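Local coordinates for protein RavA (Legionella pneumophila str. Paris, PDB 6WO6) that is a Legionella pneumophila effector of unknown molecular activity, probably acting inside the infected host cell, at residues A[43-48]-A[79-84]. The protein carries 2 engineered substitutions. Residues are numbered along the deposited sequence; the frame is centred on the assembly and turned at random.
Sequences VLASRL and SFLFQA
Ala-45 lays its single methyl against the backbone of the facing helix, where it overlaps the peptide link between Phe-80 and Leu-81. Its CB stands 3.9 Å from the carbonyl carbon of Phe-80 and equally close to CA of Leu-81, so a side chain of one carbon meets main chain directly. That fit is consistent with the close approach of helices 38-51 and 77-92: the axes of the segments 43-48 and 79-84 come within 8.6 Å and are inclined by 39°, with the N-to-C directions broadly the same. Three more groups touch the methyl from the facing helix. CB of Phe-80 lies 4.0 Å from CB of Ala-45, but the phenyl ring, with CG anti to the carbonyl carbon, leads off along helix 38-51 to Leu-42 and Asn-38. One turn on, Ala-84 offers a second small side chain, its CB 4.3 Å from CB of Ala-45 and also against the carbonyl oxygen of that residue. The third neighbour is CD1 of Leu-81, which connects the alanine to the next turn of helix 38-51. Here Leu-48 and Leu-81 each hold CG anti to the backbone N (chi1 -178° and -166°), and the two side chains cross at roughly a right angle. Their branch tips meet, CD2 of Leu-48 resting 3.6 Å from CD1 of Leu-81 and a little farther from its CD2. The contact thus joins two helices of the all-helical N-terminal region, with the intervening helix 54-66 packed against both leucines, Phe-60 touching Leu-48 and Ile-64 touching Leu-81, while Tyr-17 of helix 16-20 adds to the apolar surroundings of Leu-48. With no hydrogen bond or salt bridge crossing between the segments, the chemistry implies an association through van der Waals contact and burial of apolar surface.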
# COMPACT_ATOMS: atom_id res chain seq x y z
N VAL A 43 -25.98 -20.16 -10.39
CA VAL A 43 -24.87 -20.10 -11.34
C VAL A 43 -25.14 -19.04 -12.41
O VAL A 43 -24.25 -18.24 -12.75
CB VAL A 43 -24.62 -21.48 -11.96
CG1 VAL A 43 -23.66 -21.38 -13.14
CG2 VAL A 43 -24.08 -22.44 -10.91
N LEU A 44 -26.36 -19.02 -12.95
CA LEU A 44 -26.67 -18.08 -14.03
C LEU A 44 -26.67 -16.64 -13.54
O LEU A 44 -26.14 -15.75 -14.22
CB LEU A 44 -28.02 -18.44 -14.66
CG LEU A 44 -28.48 -17.55 -15.82
CD1 LEU A 44 -27.43 -17.52 -16.92
CD2 LEU A 44 -29.81 -18.04 -16.37
N ALA A 45 -27.25 -16.38 -12.37
CA ALA A 45 -27.21 -15.03 -11.82
C ALA A 45 -25.77 -14.59 -11.56
O ALA A 45 -25.41 -13.44 -11.83
CB ALA A 45 -28.04 -14.95 -10.54
N SER A 46 -24.94 -15.51 -11.05
CA SER A 46 -23.55 -15.18 -10.79
C SER A 46 -22.81 -14.79 -12.07
O SER A 46 -22.10 -13.79 -12.10
CB SER A 46 -22.86 -16.36 -10.10
OG SER A 46 -23.31 -16.51 -8.77
N ARG A 47 -22.99 -15.58 -13.13
CA ARG A 47 -22.32 -15.26 -14.39
C ARG A 47 -22.84 -13.95 -14.97
O ARG A 47 -22.06 -13.11 -15.44
CB ARG A 47 -22.50 -16.40 -15.39
CG ARG A 47 -21.91 -17.73 -14.94
CD ARG A 47 -22.30 -18.82 -15.91
NE ARG A 47 -21.97 -18.45 -17.28
CZ ARG A 47 -22.62 -18.89 -18.35
NH1 ARG A 47 -23.65 -19.72 -18.21
NH2 ARG A 47 -22.25 -18.50 -19.56
N LEU A 48 -24.16 -13.77 -14.95
CA LEU A 48 -24.79 -12.55 -15.43
C LEU A 48 -24.22 -11.32 -14.74
O LEU A 48 -23.97 -10.29 -15.38
CB LEU A 48 -26.30 -12.66 -15.22
CG LEU A 48 -27.31 -11.60 -15.66
CD1 LEU A 48 -27.01 -11.10 -17.04
CD2 LEU A 48 -28.71 -12.20 -15.62
N SER A 79 -34.76 -12.87 -7.11
CA SER A 79 -34.09 -12.87 -5.81
C SER A 79 -32.61 -13.18 -5.96
O SER A 79 -31.75 -12.47 -5.42
CB SER A 79 -34.77 -13.88 -4.89
OG SER A 79 -34.13 -13.94 -3.62
N PHE A 80 -32.29 -14.24 -6.71
CA PHE A 80 -30.89 -14.59 -6.95
C PHE A 80 -30.15 -13.47 -7.66
O PHE A 80 -29.02 -13.12 -7.27
CB PHE A 80 -30.82 -15.88 -7.78
CG PHE A 80 -31.22 -17.11 -7.04
CD1 PHE A 80 -32.55 -17.50 -6.98
CD2 PHE A 80 -30.27 -17.90 -6.41
CE1 PHE A 80 -32.93 -18.64 -6.29
CE2 PHE A 80 -30.64 -19.04 -5.72
CZ PHE A 80 -31.97 -19.42 -5.66
N LEU A 81 -30.76 -12.88 -8.69
CA LEU A 81 -30.08 -11.84 -9.45
C LEU A 81 -29.82 -10.61 -8.58
O LEU A 81 -28.74 -10.00 -8.66
CB LEU A 81 -30.89 -11.46 -10.69
CG LEU A 81 -30.11 -10.63 -11.71
CD1 LEU A 81 -28.86 -11.38 -12.14
CD2 LEU A 81 -30.97 -10.27 -12.91
N PHE A 82 -30.79 -10.23 -7.74
CA PHE A 82 -30.59 -9.06 -6.90
C PHE A 82 -29.53 -9.31 -5.84
O PHE A 82 -28.70 -8.43 -5.56
CB PHE A 82 -31.91 -8.64 -6.24
CG PHE A 82 -31.85 -7.30 -5.57
CD1 PHE A 82 -31.83 -6.14 -6.33
CD2 PHE A 82 -31.80 -7.19 -4.19
CE1 PHE A 82 -31.77 -4.90 -5.73
CE2 PHE A 82 -31.74 -5.95 -3.58
CZ PHE A 82 -31.72 -4.80 -4.36
N GLN A 83 -29.51 -10.51 -5.25
CA GLN A 83 -28.47 -10.82 -4.27
C GLN A 83 -27.09 -10.82 -4.92
O GLN A 83 -26.11 -10.35 -4.32
CB GLN A 83 -28.76 -12.17 -3.61
CG GLN A 83 -29.92 -12.14 -2.63
CD GLN A 83 -30.23 -13.51 -2.05
OE1 GLN A 83 -29.84 -13.84 -0.93
NE2 GLN A 83 -30.95 -14.32 -2.82
N ALA A 84 -26.98 -11.32 -6.15
CA ALA A 84 -25.70 -11.31 -6.85
C ALA A 84 -25.24 -9.89 -7.15
O ALA A 84 -24.06 -9.55 -6.96
CB ALA A 84 -25.79 -12.13 -8.13